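Local coordinates for protein glucose-6-phosphate 1-dehydrogenase (Mycobacterium avium, PDB 4LGV) that probably catalyses the oxidation of glucose 6-phosphate to 6-phosphogluconolactone with a nicotinamide cofactor, the first step of the pentose phosphate pathway, at residues L131-M136 / A160-F165; D192-K197 / R249-N254; Y205-N210 / V263-P268; L256-A261 / E282-M287. One frame throughout, in Å; residues are numbered along the deposited sequence.

Contact 1: residues L131-M136 / A160-F165; sequences LYYLEM and AVEKPF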
# COMPACT_ATOMS: atom_id res chain seq x y z
N LEU A 131 45.45 -1.88 -19.85
CA LEU A 131 44.16 -1.58 -20.50
C LEU A 131 44.41 -1.37 -21.96
O LEU A 131 45.11 -0.44 -22.32
CB LEU A 131 43.51 -0.32 -19.92
CG LEU A 131 42.25 0.13 -20.65
CD1 LEU A 131 41.17 -0.95 -20.61
CD2 LEU A 131 41.63 1.40 -20.07
N TYR A 132 43.80 -2.17 -22.83
CA TYR A 132 43.86 -1.96 -24.28
C TYR A 132 42.61 -1.25 -24.73
O TYR A 132 41.52 -1.76 -24.55
CB TYR A 132 43.92 -3.29 -25.03
CG TYR A 132 45.13 -4.13 -24.68
CD1 TYR A 132 46.36 -3.85 -25.23
CD2 TYR A 132 45.03 -5.19 -23.80
CE1 TYR A 132 47.49 -4.58 -24.90
CE2 TYR A 132 46.14 -5.96 -23.48
CZ TYR A 132 47.37 -5.64 -24.03
OH TYR A 132 48.48 -6.39 -23.71
N TYR A 133 42.75 -0.05 -25.27
CA TYR A 133 41.62 0.76 -25.69
C TYR A 133 41.58 0.83 -27.20
O TYR A 133 42.50 1.34 -27.84
CB TYR A 133 41.75 2.17 -25.08
CG TYR A 133 40.71 3.14 -25.54
CD1 TYR A 133 39.38 2.76 -25.63
CD2 TYR A 133 41.03 4.43 -25.87
CE1 TYR A 133 38.40 3.63 -26.04
CE2 TYR A 133 40.06 5.32 -26.28
CZ TYR A 133 38.74 4.91 -26.35
OH TYR A 133 37.74 5.77 -26.78
N LEU A 134 40.52 0.27 -27.78
CA LEU A 134 40.46 0.11 -29.22
C LEU A 134 39.56 1.15 -29.86
O LEU A 134 38.36 0.96 -29.91
CB LEU A 134 39.98 -1.30 -29.60
CG LEU A 134 40.62 -2.46 -28.83
CD1 LEU A 134 40.19 -3.79 -29.45
CD2 LEU A 134 42.13 -2.42 -28.78
N GLU A 135 40.15 2.23 -30.36
CA GLU A 135 39.38 3.21 -31.10
C GLU A 135 39.66 2.97 -32.58
O GLU A 135 40.26 3.77 -33.26
CB GLU A 135 39.64 4.66 -30.70
CG GLU A 135 41.01 4.96 -30.10
CD GLU A 135 41.11 6.39 -29.66
OE1 GLU A 135 40.05 7.07 -29.52
OE2 GLU A 135 42.24 6.86 -29.51
N MET A 136 39.18 1.86 -33.05
CA MET A 136 39.43 1.44 -34.42
C MET A 136 38.14 0.93 -35.02
O MET A 136 37.15 0.69 -34.30
CB MET A 136 40.57 0.42 -34.47
CG MET A 136 41.86 1.13 -34.82
SD MET A 136 43.19 -0.03 -34.79
CE MET A 136 44.50 0.62 -35.82
N ALA A 160 38.89 -2.31 -23.77
CA ALA A 160 37.78 -1.38 -23.94
C ALA A 160 37.55 -1.18 -25.43
O ALA A 160 38.47 -0.74 -26.15
CB ALA A 160 38.10 -0.09 -23.26
N VAL A 161 36.35 -1.46 -25.89
CA VAL A 161 36.02 -1.34 -27.30
C VAL A 161 35.09 -0.18 -27.57
O VAL A 161 34.03 -0.04 -26.93
CB VAL A 161 35.38 -2.65 -27.90
CG1 VAL A 161 36.42 -3.72 -27.95
CG2 VAL A 161 34.22 -3.15 -27.09
N GLU A 162 35.47 0.65 -28.54
CA GLU A 162 34.60 1.78 -28.92
C GLU A 162 33.38 1.32 -29.65
O GLU A 162 33.44 0.44 -30.47
CB GLU A 162 35.34 2.80 -29.81
CG GLU A 162 36.02 3.89 -29.01
CD GLU A 162 35.03 4.70 -28.22
OE1 GLU A 162 35.40 5.29 -27.19
OE2 GLU A 162 33.86 4.74 -28.61
N LYS A 163 32.27 1.96 -29.39
CA LYS A 163 31.06 1.80 -30.18
C LYS A 163 31.32 2.06 -31.68
O LYS A 163 32.09 2.94 -32.01
CB LYS A 163 30.11 2.87 -29.65
CG LYS A 163 28.81 3.10 -30.35
CD LYS A 163 28.02 4.03 -29.45
CE LYS A 163 26.82 4.74 -30.08
NZ LYS A 163 25.97 5.27 -28.96
N PRO A 164 30.65 1.34 -32.59
CA PRO A 164 29.63 0.33 -32.33
C PRO A 164 30.24 -1.03 -32.05
O PRO A 164 31.38 -1.31 -32.46
CB PRO A 164 28.84 0.29 -33.64
CG PRO A 164 29.86 0.63 -34.68
CD PRO A 164 30.73 1.67 -34.03
N PHE A 165 29.49 -1.83 -31.32
CA PHE A 165 29.83 -3.22 -31.06
C PHE A 165 28.61 -4.05 -31.47
O PHE A 165 28.02 -4.71 -30.64
CB PHE A 165 30.23 -3.48 -29.57
CG PHE A 165 29.95 -2.32 -28.67
CD1 PHE A 165 28.67 -2.11 -28.14
CD2 PHE A 165 30.97 -1.42 -28.34
CE1 PHE A 165 28.43 -1.01 -27.31
CE2 PHE A 165 30.72 -0.34 -27.52
CZ PHE A 165 29.46 -0.13 -27.01
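Ala160 pairs with strand 130-134 through both of its backbone polar atoms. Ala160 N donates to Tyr132 O at 2.8 Å, and Ala160 O accepts from Leu134 N, also at 2.8 Å. These two bonds bracket Tyr133, as in regular parallel pairing. The short strand segments run within 8° of parallel. The Ala160 methyl and the Tyr133 side chain share one face of the sheet, with Ala160 CB 3.9 Å from Tyr133 CD1. Leu131 CD1 touches the same methyl. Val161 turns to the other face. Val161 CG1 lies beside Leu134 CD1 at 4.1 Å, and the two side chains point the same way. Glu162 N then donates to Leu134 O over a longer 3.2 Å. The Glu162 chain bends at chi2 (-62°), which brings OE1 to the edge of the Tyr133 ring, in its plane. There it accepts from the phenol. The distance of 2.4 Å between Tyr133 OH and Glu162 OE1 is very short, and its exact value is doubtful. The ring and carboxylate planes stand 71° apart. The phenol has a second partner in Tyr416 OH. Strand 130-134, helix 141-150 and strand 158-162 form a beta-alpha-beta crossover. The parallel sheet around it has the 3-2-1-4-5-6 strand order of a Rossmann-type, dinucleotide-binding fold.

Contact 2: residues D192-K197 / R249-N254; sequences DHFLGK and RDVVQN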
# COMPACT_ATOMS: atom_id res chain seq x y z
N ASP A 192 30.47 3.43 -24.57
CA ASP A 192 29.41 4.19 -25.24
C ASP A 192 29.38 5.54 -24.56
O ASP A 192 29.00 5.63 -23.40
CB ASP A 192 28.07 3.48 -25.12
CG ASP A 192 26.92 4.20 -25.85
OD1 ASP A 192 26.99 5.42 -26.06
OD2 ASP A 192 25.95 3.52 -26.24
N HIS A 193 29.80 6.58 -25.28
CA HIS A 193 29.97 7.90 -24.69
C HIS A 193 28.71 8.40 -24.02
O HIS A 193 28.79 9.05 -23.00
CB HIS A 193 30.45 8.90 -25.73
CG HIS A 193 31.68 8.44 -26.41
ND1 HIS A 193 32.11 8.97 -27.60
CD2 HIS A 193 32.55 7.44 -26.09
CE1 HIS A 193 33.19 8.32 -27.98
NE2 HIS A 193 33.48 7.40 -27.08
N PHE A 194 27.54 8.06 -24.58
CA PHE A 194 26.27 8.45 -23.94
C PHE A 194 26.14 7.97 -22.49
O PHE A 194 25.69 8.72 -21.63
CB PHE A 194 25.07 8.00 -24.73
CG PHE A 194 24.85 8.78 -26.00
CD1 PHE A 194 24.59 10.13 -25.97
CD2 PHE A 194 24.89 8.15 -27.20
CE1 PHE A 194 24.39 10.84 -27.14
CE2 PHE A 194 24.71 8.86 -28.37
CZ PHE A 194 24.45 10.20 -28.36
N LEU A 195 26.57 6.76 -22.21
CA LEU A 195 26.52 6.20 -20.85
C LEU A 195 27.33 6.96 -19.83
O LEU A 195 26.96 7.02 -18.68
CB LEU A 195 26.95 4.72 -20.81
CG LEU A 195 25.74 3.82 -20.90
CD1 LEU A 195 25.08 3.98 -22.26
CD2 LEU A 195 26.17 2.38 -20.67
N GLY A 196 28.40 7.61 -20.29
CA GLY A 196 29.20 8.50 -19.46
C GLY A 196 28.45 9.66 -18.91
O GLY A 196 28.94 10.29 -17.98
N LYS A 197 27.26 9.96 -19.45
CA LYS A 197 26.41 11.02 -18.94
C LYS A 197 25.47 10.56 -17.85
O LYS A 197 24.73 11.36 -17.29
CB LYS A 197 25.52 11.57 -20.07
CG LYS A 197 26.26 12.27 -21.18
CD LYS A 197 25.34 12.68 -22.34
CE LYS A 197 26.02 13.68 -23.28
NZ LYS A 197 26.18 15.00 -22.56
N ARG A 249 19.60 2.73 -33.20
CA ARG A 249 20.87 2.08 -32.83
C ARG A 249 21.78 3.01 -32.05
O ARG A 249 22.58 2.58 -31.23
CB ARG A 249 21.63 1.60 -34.06
CG ARG A 249 20.97 0.43 -34.80
CD ARG A 249 21.87 -0.01 -35.93
NE ARG A 249 21.26 -1.07 -36.73
CZ ARG A 249 20.47 -0.88 -37.77
NH1 ARG A 249 20.17 0.36 -38.18
NH2 ARG A 249 19.97 -1.92 -38.41
N ASP A 250 21.66 4.30 -32.35
CA ASP A 250 22.58 5.30 -31.80
C ASP A 250 22.30 5.56 -30.33
O ASP A 250 23.22 5.59 -29.55
CB ASP A 250 22.47 6.60 -32.60
CG ASP A 250 23.52 7.60 -32.21
OD1 ASP A 250 24.68 7.19 -32.01
OD2 ASP A 250 23.19 8.81 -32.14
N VAL A 251 21.04 5.78 -29.96
CA VAL A 251 20.67 6.21 -28.58
C VAL A 251 19.68 5.32 -27.83
O VAL A 251 19.68 5.29 -26.58
CB VAL A 251 20.13 7.66 -28.54
CG1 VAL A 251 21.16 8.64 -29.06
CG2 VAL A 251 18.89 7.81 -29.41
N VAL A 252 18.86 4.57 -28.54
CA VAL A 252 17.81 3.80 -27.89
C VAL A 252 18.29 2.46 -27.32
O VAL A 252 18.10 2.18 -26.13
CB VAL A 252 16.60 3.58 -28.82
CG1 VAL A 252 15.54 2.73 -28.14
CG2 VAL A 252 15.98 4.91 -29.19
N GLN A 253 18.91 1.66 -28.18
CA GLN A 253 19.30 0.29 -27.87
C GLN A 253 20.08 0.17 -26.57
O GLN A 253 19.84 -0.73 -25.78
CB GLN A 253 20.10 -0.30 -29.04
CG GLN A 253 20.68 -1.70 -28.82
CD GLN A 253 22.06 -1.65 -28.19
OE1 GLN A 253 22.91 -0.89 -28.60
NE2 GLN A 253 22.29 -2.47 -27.16
N ASN A 254 21.02 1.05 -26.37
CA ASN A 254 21.91 1.01 -25.20
C ASN A 254 21.56 2.14 -24.23
O ASN A 254 21.05 1.89 -23.15
CB ASN A 254 23.38 1.06 -25.64
CG ASN A 254 24.33 0.60 -24.57
OD1 ASN A 254 24.00 -0.25 -23.77
ND2 ASN A 254 25.52 1.18 -24.53
O HOH W 1 23.74 4.39 -26.99
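Asp192, Phe194 and Leu195 lie in the Asp-His-Phe-Leu-Gly-Lys segment, which corresponds to the Asp-His-Tyr-Leu-Gly-Lys active-site signature of the family, with Phe194 in place of the tyrosine. Here it meets helix 246-264. Asp192 and Asn254 approach from opposite directions. Asn254 ND2 donates to Asp192 OD2 at 2.9 Å, with a nearly straight N-H...O angle of 166°. The acceptor lies in the amide plane, but the donor meets OD2 on its anti side, 26° out of the carboxylate plane. A water also donates to OD2 and bridges it to the backbone, 2.9 Å from Asp250 O. The other oxygen closes an Asx turn: Asp192 OD1 accepts from Phe194 N at 3.1 Å. Lys163 makes a salt bridge to this same oxygen and also bonds Asp250 O. Both carboxylate oxygens are therefore held, which fixes the rotation of the group. Asp192 CG stands anti to the backbone N (chi1 -178°), and this sends the carboxylate across to the helix. Beside it, Phe194 CE2 rests on Val251 CG1 at 3.6 Å, an oblique approach. Leu195 CD1 comes equally near Asn254 ND2, and those two side chains cross at about a right angle. The helix has a wider pi-type turn at 249-254. Met229 of strand 222-230 touches both Phe194 and Val251. Ala339 of strand 335-340 also packs on Val251, and Arg249 and Gln253 pack on Leu448 and Trp441 of helix 434-449.

Contact 3: residues Y205-N210 / V263-P268; sequences YLRFAN and VAMEPP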
# COMPACT_ATOMS: atom_id res chain seq x y z
N TYR A 205 20.60 6.79 -5.48
CA TYR A 205 20.47 7.37 -4.14
C TYR A 205 19.14 8.06 -4.07
O TYR A 205 18.43 7.98 -3.07
CB TYR A 205 21.64 8.32 -3.84
CG TYR A 205 21.59 8.91 -2.48
CD1 TYR A 205 22.11 8.25 -1.38
CD2 TYR A 205 21.01 10.18 -2.28
CE1 TYR A 205 22.06 8.85 -0.10
CE2 TYR A 205 20.98 10.78 -1.02
CZ TYR A 205 21.48 10.12 0.07
OH TYR A 205 21.41 10.75 1.32
N LEU A 206 18.79 8.78 -5.15
CA LEU A 206 17.55 9.54 -5.18
C LEU A 206 16.38 8.63 -4.90
O LEU A 206 15.51 8.92 -4.09
CB LEU A 206 17.42 10.22 -6.52
CG LEU A 206 16.16 11.03 -6.81
CD1 LEU A 206 16.44 12.08 -7.84
CD2 LEU A 206 15.10 10.15 -7.39
N ARG A 207 16.39 7.47 -5.54
CA ARG A 207 15.29 6.51 -5.47
C ARG A 207 15.25 5.67 -4.21
O ARG A 207 14.18 5.29 -3.73
CB ARG A 207 15.42 5.47 -6.61
CG ARG A 207 14.95 5.93 -7.95
CD ARG A 207 14.92 4.75 -8.95
NE ARG A 207 14.02 3.71 -8.50
CZ ARG A 207 14.08 2.43 -8.84
NH1 ARG A 207 14.97 2.00 -9.71
NH2 ARG A 207 13.22 1.57 -8.31
N PHE A 208 16.40 5.34 -3.70
CA PHE A 208 16.49 4.29 -2.70
C PHE A 208 16.72 4.82 -1.34
O PHE A 208 16.60 4.06 -0.36
CB PHE A 208 17.61 3.26 -3.06
CG PHE A 208 17.44 2.58 -4.39
CD1 PHE A 208 16.22 2.32 -4.91
CD2 PHE A 208 18.54 2.10 -5.10
CE1 PHE A 208 16.04 1.65 -6.14
CE2 PHE A 208 18.40 1.46 -6.34
CZ PHE A 208 17.14 1.24 -6.87
N ALA A 209 17.09 6.09 -1.22
CA ALA A 209 17.39 6.67 0.09
C ALA A 209 16.31 7.65 0.53
O ALA A 209 16.36 8.12 1.67
CB ALA A 209 18.73 7.40 0.08
N ASN A 210 15.36 7.97 -0.37
CA ASN A 210 14.27 8.92 -0.04
C ASN A 210 12.91 8.21 -0.02
O ASN A 210 12.38 7.80 -1.04
CB ASN A 210 14.23 10.03 -1.05
CG ASN A 210 15.42 10.94 -0.96
OD1 ASN A 210 15.60 11.66 0.01
ND2 ASN A 210 16.26 10.91 -1.98
N VAL A 263 15.85 3.57 -13.82
CA VAL A 263 14.66 4.17 -13.26
C VAL A 263 13.72 3.09 -12.75
O VAL A 263 13.05 3.30 -11.76
CB VAL A 263 13.92 5.02 -14.35
CG1 VAL A 263 12.54 5.41 -13.89
CG2 VAL A 263 14.71 6.30 -14.61
N ALA A 264 13.71 1.95 -13.42
CA ALA A 264 12.69 0.91 -13.18
C ALA A 264 13.13 -0.29 -12.35
O ALA A 264 12.28 -1.02 -11.81
CB ALA A 264 12.18 0.44 -14.47
N MET A 265 14.42 -0.51 -12.21
CA MET A 265 14.93 -1.73 -11.55
C MET A 265 14.60 -1.80 -10.08
O MET A 265 14.43 -0.76 -9.40
CB MET A 265 16.44 -1.84 -11.68
CG MET A 265 17.21 -0.72 -11.02
SD MET A 265 18.97 -0.76 -11.33
CE MET A 265 19.45 0.57 -10.23
N GLU A 266 14.55 -3.05 -9.60
CA GLU A 266 14.56 -3.34 -8.19
C GLU A 266 15.93 -2.95 -7.61
O GLU A 266 16.94 -2.94 -8.32
CB GLU A 266 14.30 -4.83 -7.94
CG GLU A 266 12.99 -5.31 -8.51
CD GLU A 266 11.77 -4.60 -7.95
OE1 GLU A 266 11.72 -4.39 -6.71
OE2 GLU A 266 10.84 -4.28 -8.72
N PRO A 267 15.97 -2.66 -6.31
CA PRO A 267 17.23 -2.30 -5.71
C PRO A 267 18.23 -3.44 -5.70
O PRO A 267 17.91 -4.51 -5.29
CB PRO A 267 16.84 -1.94 -4.25
CG PRO A 267 15.53 -2.58 -4.03
CD PRO A 267 14.84 -2.61 -5.34
N PRO A 268 19.47 -3.20 -6.11
CA PRO A 268 20.53 -4.19 -5.95
C PRO A 268 20.74 -4.65 -4.54
O PRO A 268 20.57 -3.86 -3.62
CB PRO A 268 21.83 -3.42 -6.40
CG PRO A 268 21.31 -2.30 -7.28
CD PRO A 268 19.95 -1.94 -6.71
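Arg207 and Phe208, near the end of helix 200-209, make the tight part of this contact. Arg207 grips one carbonyl end-on: NH1 and NH2 both donate to Met265 O, each at 2.8 Å. The oxygen lies close to the guanidinium plane. Neither bond is straight, with N-H...O angles of 144° and 143°, as expected when two donors share one atom. A bend at chi3 (60°) swings the guanidinium round to this carbonyl. One of its faces carries Phe208 CE1. Val263 O sits over the opposite face, 3.1 Å from Arg207 NH1 but too badly angled for a hydrogen bond. Phe208 is packed in turn by the two prolines. Pro267 CB lies over the ring centre, a CH-pi contact 4.1 Å from the centroid. Pro268 CD comes within 3.8 Å of Phe208 CE2, and Met265 CE touches the ring at its edge. The looser side is at Glu266, which is partly exposed, leads away and forms a salt bridge with Arg329. The side chains of Val263 and Ala264 start away from helix 200-209, and Val263 packs on strand 347-354. Arg366 of a second subunit packs on Phe208 and Pro267, and Trp328 of a third subunit meets the Phe208 ring. Arg207 NH1 also donates to Leu262 O. The buried arginine thus satisfies carbonyls where helix 246-264 ends, and its positive charge probably complements the helix dipole there.

Contact 4: residues L256-A261 / E282-M287; sequences LLQVLA and EVFRAM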
# COMPACT_ATOMS: atom_id res chain seq x y z
N LEU A 256 19.26 4.81 -23.81
CA LEU A 256 17.98 5.14 -23.24
C LEU A 256 17.35 3.95 -22.53
O LEU A 256 16.72 4.12 -21.50
CB LEU A 256 17.03 5.72 -24.29
CG LEU A 256 17.38 7.09 -24.82
CD1 LEU A 256 16.34 7.62 -25.80
CD2 LEU A 256 17.54 8.09 -23.69
N LEU A 257 17.51 2.75 -23.09
CA LEU A 257 17.03 1.56 -22.38
C LEU A 257 17.80 1.33 -21.08
O LEU A 257 17.23 0.90 -20.08
CB LEU A 257 17.11 0.33 -23.27
CG LEU A 257 16.02 0.28 -24.36
CD1 LEU A 257 16.22 -0.93 -25.27
CD2 LEU A 257 14.66 0.21 -23.72
N GLN A 258 19.06 1.69 -21.05
CA GLN A 258 19.82 1.60 -19.79
C GLN A 258 19.30 2.62 -18.76
O GLN A 258 19.25 2.33 -17.59
CB GLN A 258 21.32 1.82 -20.04
CG GLN A 258 22.01 0.62 -20.70
CD GLN A 258 22.58 -0.35 -19.70
OE1 GLN A 258 23.11 0.05 -18.65
NE2 GLN A 258 22.51 -1.64 -20.02
N VAL A 259 18.94 3.81 -19.24
CA VAL A 259 18.36 4.85 -18.39
C VAL A 259 17.00 4.37 -17.81
O VAL A 259 16.77 4.47 -16.61
CB VAL A 259 18.13 6.16 -19.14
CG1 VAL A 259 17.18 7.07 -18.39
CG2 VAL A 259 19.44 6.90 -19.29
N LEU A 260 16.18 3.79 -18.67
CA LEU A 260 14.93 3.21 -18.22
C LEU A 260 15.17 2.18 -17.14
O LEU A 260 14.51 2.17 -16.11
CB LEU A 260 14.19 2.62 -19.41
CG LEU A 260 12.95 1.84 -19.05
CD1 LEU A 260 11.97 2.77 -18.32
CD2 LEU A 260 12.28 1.28 -20.27
N ALA A 261 16.14 1.30 -17.36
CA ALA A 261 16.41 0.25 -16.39
C ALA A 261 16.82 0.79 -15.05
O ALA A 261 16.41 0.27 -14.01
CB ALA A 261 17.47 -0.71 -16.91
N GLU A 282 17.28 -7.94 -15.23
CA GLU A 282 15.93 -8.36 -14.85
C GLU A 282 14.84 -7.49 -15.48
O GLU A 282 13.77 -7.99 -15.73
CB GLU A 282 15.70 -8.25 -13.34
CG GLU A 282 16.36 -9.31 -12.56
CD GLU A 282 16.01 -9.20 -11.07
OE1 GLU A 282 15.34 -8.16 -10.57
OE2 GLU A 282 16.44 -10.18 -10.42
N VAL A 283 15.10 -6.18 -15.57
CA VAL A 283 14.13 -5.28 -16.16
C VAL A 283 13.90 -5.69 -17.59
O VAL A 283 12.78 -5.85 -18.03
CB VAL A 283 14.60 -3.82 -16.13
CG1 VAL A 283 13.66 -2.93 -16.93
CG2 VAL A 283 14.68 -3.30 -14.71
N PHE A 284 14.99 -5.83 -18.34
CA PHE A 284 14.90 -6.07 -19.78
C PHE A 284 14.20 -7.41 -20.04
O PHE A 284 13.46 -7.56 -21.03
CB PHE A 284 16.29 -6.03 -20.43
CG PHE A 284 16.99 -4.71 -20.32
CD1 PHE A 284 16.30 -3.51 -20.55
CD2 PHE A 284 18.33 -4.66 -20.00
CE1 PHE A 284 16.95 -2.30 -20.47
CE2 PHE A 284 18.98 -3.44 -19.89
CZ PHE A 284 18.29 -2.25 -20.14
N ARG A 285 14.43 -8.38 -19.16
CA ARG A 285 13.82 -9.72 -19.34
C ARG A 285 12.31 -9.71 -19.20
O ARG A 285 11.66 -10.64 -19.62
CB ARG A 285 14.44 -10.74 -18.41
CG ARG A 285 15.86 -11.01 -18.90
CD ARG A 285 16.63 -12.00 -18.09
NE ARG A 285 15.97 -13.29 -18.16
CZ ARG A 285 16.15 -14.28 -17.30
NH1 ARG A 285 16.93 -14.12 -16.25
NH2 ARG A 285 15.51 -15.42 -17.48
N ALA A 286 11.75 -8.66 -18.62
CA ALA A 286 10.33 -8.55 -18.44
C ALA A 286 9.74 -7.61 -19.48
O ALA A 286 8.54 -7.27 -19.40
CB ALA A 286 9.99 -8.02 -17.03
N MET A 287 10.55 -7.17 -20.42
CA MET A 287 10.06 -6.30 -21.49
C MET A 287 9.82 -7.11 -22.77
O MET A 287 10.70 -7.78 -23.26
CB MET A 287 11.08 -5.18 -21.81
CG MET A 287 11.33 -4.20 -20.66
SD MET A 287 12.49 -2.86 -20.98
CE MET A 287 11.57 -1.87 -22.18
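Phe284 reaches from helix 273-284 to helix 246-264. Its CB only sets the direction: CG lies anti to the carbonyl carbon (chi1 -63°), and the ring extends toward Leu257 and Ala261. Phe284 CD1 stays with its own segment and meets Met287 SD, 3.9 Å away at the ring edge. CE1 is the first atom to arrive across the contact. Phe284 CE1 comes 3.2 Å from Leu257 O, which lies at the ring edge, near its plane, and 3.8 Å from Leu257 CB. That carbonyl already accepts the helical bond from Ala261 N. At the tip, Phe284 CZ touches Ala261 CB at 3.7 Å. On the far edge Phe284 CE2 passes Gln258 NE2 at 4.0 Å. This is helix-helix packing within the C-terminal domain, made without a hydrogen bond between the two segments. Ala261, with its small side chain, lets the backbones come close, and Ala261 CA lies 6.0 Å from Val283 CA. From Phe284 to Met287 the chain makes a type I beta turn, which brings Met287 back toward the helix. Met287 CE meets Leu260 CD2 tip to tip at 3.8 Å and also touches Leu257 CD2. Gln258 has its stronger polar partner outside, where Gln258 OE1 accepts from Lys280 NZ.

In the fold
Contact 1 lies in the parallel sheet of the cofactor-binding domain and closes before the others open. Contacts 2, 3 and 4 all use helix 246-264: 249-254 comes first, then 256-261, and 263-268 takes its last turn and the loop after it. Along the chain contact 3 alternates with contacts 2 and 4. Contact 2 is near the centre of the chain, about 14 Å between centres from contacts 1 and 4. Its segments belong to the two domains, so it joins them; it also touches contact 1 at Lys163. Contacts 3 and 4 touch where Val283 packs on Met265. One long helix thus connects the probable active-site region with the subunit interfaces near contact 3.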